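Local coordinates for transcobalamin-1 (Homo sapiens, PDB 4KKI), which binds vitamin B12 with femtomolar affinity, recognises other corrinoids too, and protects the vitamin from the acidic environment of the stomach, at residues A[119-129]-A[150-160]. Sequence-based numbering, arbitrary orientation.
Sequences IDKLENKFQAE and DVLALCLFNGN
Two neighbouring helices of the alpha domain, 118-135 and 144-156, pack as a knob into a hole: Leu154 pushes its isobutyl end in among Ile119, Leu122, Glu123 and Phe126. With CG beside the backbone N (chi1 -68°), its CD2 branch reaches CG of Glu123 and CD2 of Leu122, each at 3.7 Å, while CD1 is turned to the Phe126 ring. CD2 of Leu122 also meets CB of Ala153. Ring atom CD1 of Phe126 lies 3.5 Å from CB of Asp150, and its CE1 meets CG2 of Val151 at 3.8 Å. The helical parts run roughly antiparallel, their axes at 147° and 10.3 Å apart at closest approach, as consecutive helices of the alpha6-alpha6 barrel whose domain helps enclose cobalamin. Past the end of helix 144-156 the chain turns back over helix 118-135. There the extended side chain of Glu123 takes the backbone N-H of Asn160 on OE2, a nearly straight 2.7 Å bond (170°) that arrives from above the carboxylate plane. Ile119 closes this end, its CG2 against CA of Gly159 and its CD1 3.8 Å from CB of Phe157. Toward the ligand, the like-charged Glu129 OE2 and Asp150 OD2 lie 4.5 Å apart; both are hydrogen-bonded to OG of Ser92, and Glu129 also holds OG1 of the cobalamin-binding Thr142, which probably places Glu129 in the second shell of the site.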
loop_
_atom_site.group_PDB
_atom_site.type_symbol
_atom_site.label_atom_id
_atom_site.label_comp_id
_atom_site.label_asym_id
_atom_site.label_seq_id
_atom_site.Cartn_x
_atom_site.Cartn_y
_atom_site.Cartn_z
ATOM N N ILE A 119 -9.765 5.007 17.868
ATOM C CA ILE A 119 -9.167 6.303 17.573
ATOM C C ILE A 119 -8.145 6.654 18.648
ATOM O O ILE A 119 -7.030 7.078 18.343
ATOM C CB ILE A 119 -10.234 7.413 17.480
ATOM C CG1 ILE A 119 -11.143 7.181 16.271
ATOM C CG2 ILE A 119 -9.582 8.782 17.380
ATOM C CD1 ILE A 119 -12.216 8.241 16.109
ATOM N N ASP A 120 -8.530 6.461 19.907
ATOM C CA ASP A 120 -7.623 6.683 21.025
ATOM C C ASP A 120 -6.400 5.779 20.909
ATOM O O ASP A 120 -5.273 6.211 21.155
ATOM C CB ASP A 120 -8.336 6.452 22.361
ATOM C CG ASP A 120 -9.384 7.509 22.657
ATOM O OD1 ASP A 120 -9.879 8.142 21.701
ATOM O OD2 ASP A 120 -9.716 7.707 23.844
ATOM N N LYS A 121 -6.626 4.528 20.519
ATOM C CA LYS A 121 -5.536 3.566 20.378
ATOM C C LYS A 121 -4.605 3.956 19.237
ATOM O O LYS A 121 -3.390 3.771 19.322
ATOM C CB LYS A 121 -6.081 2.151 20.169
ATOM C CG LYS A 121 -6.653 1.515 21.428
ATOM C CD LYS A 121 -5.567 1.268 22.463
ATOM C CE LYS A 121 -6.153 0.822 23.797
ATOM N NZ LYS A 121 -7.002 -0.394 23.670
ATOM N N LEU A 122 -5.183 4.503 18.173
ATOM C CA LEU A 122 -4.403 4.949 17.027
ATOM C C LEU A 122 -3.510 6.128 17.400
ATOM O O LEU A 122 -2.385 6.238 16.917
ATOM C CB LEU A 122 -5.320 5.321 15.860
ATOM C CG LEU A 122 -4.602 5.755 14.581
ATOM C CD1 LEU A 122 -3.677 4.652 14.087
ATOM C CD2 LEU A 122 -5.599 6.142 13.504
ATOM N N GLU A 123 -4.015 7.003 18.265
ATOM C CA GLU A 123 -3.236 8.142 18.742
ATOM C C GLU A 123 -1.985 7.680 19.484
ATOM O O GLU A 123 -0.910 8.258 19.328
ATOM C CB GLU A 123 -4.084 9.033 19.649
ATOM C CG GLU A 123 -5.240 9.709 18.939
ATOM C CD GLU A 123 -6.175 10.427 19.894
ATOM O OE1 GLU A 123 -5.876 10.468 21.104
ATOM O OE2 GLU A 123 -7.212 10.946 19.431
ATOM N N ASN A 124 -2.133 6.631 20.287
ATOM C CA ASN A 124 -1.009 6.073 21.024
ATOM C C ASN A 124 -0.014 5.377 20.098
ATOM O O ASN A 124 1.195 5.569 20.216
ATOM C CB ASN A 124 -1.494 5.109 22.111
ATOM C CG ASN A 124 -2.381 5.788 23.136
ATOM O OD1 ASN A 124 -2.280 6.994 23.360
ATOM N ND2 ASN A 124 -3.259 5.013 23.766
ATOM N N LYS A 125 -0.530 4.571 19.174
ATOM C CA LYS A 125 0.326 3.863 18.227
ATOM C C LYS A 125 1.067 4.841 17.324
ATOM O O LYS A 125 2.237 4.637 17.004
ATOM C CB LYS A 125 -0.484 2.867 17.394
ATOM C CG LYS A 125 -0.990 1.671 18.186
ATOM C CD LYS A 125 -1.704 0.672 17.291
ATOM C CE LYS A 125 -2.262 -0.491 18.097
ATOM N NZ LYS A 125 -1.186 -1.246 18.792
ATOM N N PHE A 126 0.383 5.909 16.925
ATOM C CA PHE A 126 1.002 6.940 16.101
ATOM C C PHE A 126 2.095 7.667 16.878
ATOM O O PHE A 126 3.144 7.997 16.327
ATOM C CB PHE A 126 -0.048 7.930 15.592
ATOM C CG PHE A 126 0.534 9.132 14.907
ATOM C CD1 PHE A 126 1.138 9.016 13.666
ATOM C CD2 PHE A 126 0.471 10.382 15.500
ATOM C CE1 PHE A 126 1.673 10.123 13.032
ATOM C CE2 PHE A 126 1.003 11.492 14.872
ATOM C CZ PHE A 126 1.606 11.362 13.637
ATOM N N GLN A 127 1.848 7.906 18.162
ATOM C CA GLN A 127 2.831 8.562 19.014
ATOM C C GLN A 127 4.028 7.648 19.266
ATOM O O GLN A 127 5.149 8.118 19.456
ATOM C CB GLN A 127 2.199 8.997 20.338
ATOM C CG GLN A 127 3.063 9.947 21.152
ATOM C CD GLN A 127 3.318 11.265 20.440
ATOM O OE1 GLN A 127 2.498 11.724 19.641
ATOM N NE2 GLN A 127 4.461 11.878 20.723
ATOM N N ALA A 128 3.787 6.341 19.264
ATOM C CA ALA A 128 4.863 5.372 19.428
ATOM C C ALA A 128 5.786 5.399 18.212
ATOM O O ALA A 128 7.000 5.236 18.341
ATOM C CB ALA A 128 4.305 3.975 19.649
ATOM N N GLU A 129 5.201 5.609 17.035
ATOM C CA GLU A 129 5.974 5.764 15.809
ATOM C C GLU A 129 6.893 6.973 15.931
ATOM O O GLU A 129 8.072 6.910 15.580
ATOM C CB GLU A 129 5.045 5.947 14.605
ATOM C CG GLU A 129 4.114 4.775 14.330
ATOM C CD GLU A 129 4.751 3.705 13.462
ATOM O OE1 GLU A 129 5.948 3.838 13.128
ATOM O OE2 GLU A 129 4.052 2.730 13.110
ATOM N N ASP A 150 -1.834 6.865 9.292
ATOM C CA ASP A 150 -2.171 7.275 10.653
ATOM C C ASP A 150 -2.750 8.683 10.696
ATOM O O ASP A 150 -3.821 8.906 11.260
ATOM C CB ASP A 150 -0.944 7.194 11.560
ATOM C CG ASP A 150 -0.418 5.784 11.704
ATOM O OD1 ASP A 150 -1.210 4.833 11.538
ATOM O OD2 ASP A 150 0.791 5.627 11.976
ATOM N N VAL A 151 -2.030 9.628 10.103
ATOM C CA VAL A 151 -2.475 11.014 10.063
ATOM C C VAL A 151 -3.805 11.135 9.325
ATOM O O VAL A 151 -4.700 11.859 9.760
ATOM C CB VAL A 151 -1.420 11.924 9.402
ATOM C CG1 VAL A 151 -1.941 13.350 9.278
ATOM C CG2 VAL A 151 -0.127 11.894 10.201
ATOM N N LEU A 152 -3.934 10.409 8.218
ATOM C CA LEU A 152 -5.152 10.437 7.415
ATOM C C LEU A 152 -6.368 10.004 8.229
ATOM O O LEU A 152 -7.394 10.686 8.238
ATOM C CB LEU A 152 -5.000 9.546 6.178
ATOM C CG LEU A 152 -6.217 9.396 5.260
ATOM C CD1 LEU A 152 -6.681 10.750 4.742
ATOM C CD2 LEU A 152 -5.901 8.457 4.099
ATOM N N ALA A 153 -6.238 8.875 8.918
ATOM C CA ALA A 153 -7.327 8.331 9.723
ATOM C C ALA A 153 -7.682 9.242 10.898
ATOM O O ALA A 153 -8.859 9.501 11.153
ATOM C CB ALA A 153 -6.975 6.935 10.215
ATOM N N LEU A 154 -6.665 9.723 11.608
ATOM C CA LEU A 154 -6.871 10.631 12.732
ATOM C C LEU A 154 -7.521 11.936 12.283
ATOM O O LEU A 154 -8.351 12.506 12.993
ATOM C CB LEU A 154 -5.546 10.926 13.438
ATOM C CG LEU A 154 -4.903 9.759 14.187
ATOM C CD1 LEU A 154 -3.511 10.135 14.674
ATOM C CD2 LEU A 154 -5.783 9.327 15.348
ATOM N N CYS A 155 -7.137 12.401 11.098
ATOM C CA CYS A 155 -7.690 13.624 10.529
ATOM C C CYS A 155 -9.152 13.465 10.116
ATOM O O CYS A 155 -9.991 14.309 10.432
ATOM C CB CYS A 155 -6.855 14.071 9.327
ATOM S SG CYS A 155 -7.584 15.414 8.385
ATOM N N LEU A 156 -9.453 12.379 9.408
ATOM C CA LEU A 156 -10.807 12.121 8.920
ATOM C C LEU A 156 -11.817 11.866 10.038
ATOM O O LEU A 156 -13.013 12.093 9.861
ATOM C CB LEU A 156 -10.809 10.934 7.957
ATOM C CG LEU A 156 -10.228 11.167 6.563
ATOM C CD1 LEU A 156 -10.112 9.850 5.806
ATOM C CD2 LEU A 156 -11.097 12.150 5.797
ATOM N N PHE A 157 -11.338 11.390 11.183
ATOM C CA PHE A 157 -12.239 11.015 12.271
ATOM C C PHE A 157 -12.042 11.860 13.527
ATOM O O PHE A 157 -12.370 11.431 14.633
ATOM C CB PHE A 157 -12.117 9.518 12.578
ATOM C CG PHE A 157 -12.559 8.640 11.445
ATOM C CD1 PHE A 157 -11.684 8.312 10.424
ATOM C CD2 PHE A 157 -13.856 8.158 11.388
ATOM C CE1 PHE A 157 -12.090 7.514 9.370
ATOM C CE2 PHE A 157 -14.268 7.357 10.338
ATOM C CZ PHE A 157 -13.384 7.038 9.326
ATOM N N ASN A 158 -11.512 13.065 13.334
ATOM C CA ASN A 158 -11.362 14.042 14.409
ATOM C C ASN A 158 -10.575 13.527 15.608
ATOM O O ASN A 158 -10.907 13.827 16.753
ATOM C CB ASN A 158 -12.732 14.555 14.864
ATOM C CG ASN A 158 -13.475 15.282 13.763
ATOM O OD1 ASN A 158 -14.517 14.823 13.296
ATOM N ND2 ASN A 158 -12.943 16.423 13.343
ATOM N N GLY A 159 -9.539 12.742 15.338
ATOM C CA GLY A 159 -8.662 12.264 16.388
ATOM C C GLY A 159 -7.677 13.346 16.776
ATOM O O GLY A 159 -7.497 14.318 16.043
ATOM N N ASN A 160 -7.038 13.183 17.928
ATOM C CA ASN A 160 -6.088 14.177 18.408
ATOM C C ASN A 160 -4.681 13.923 17.875
ATOM O O ASN A 160 -4.075 12.890 18.158
ATOM C CB ASN A 160 -6.088 14.227 19.938
ATOM C CG ASN A 160 -5.495 15.515 20.482
ATOM O OD1 ASN A 160 -4.446 15.974 20.030
ATOM N ND2 ASN A 160 -6.174 16.110 21.457
#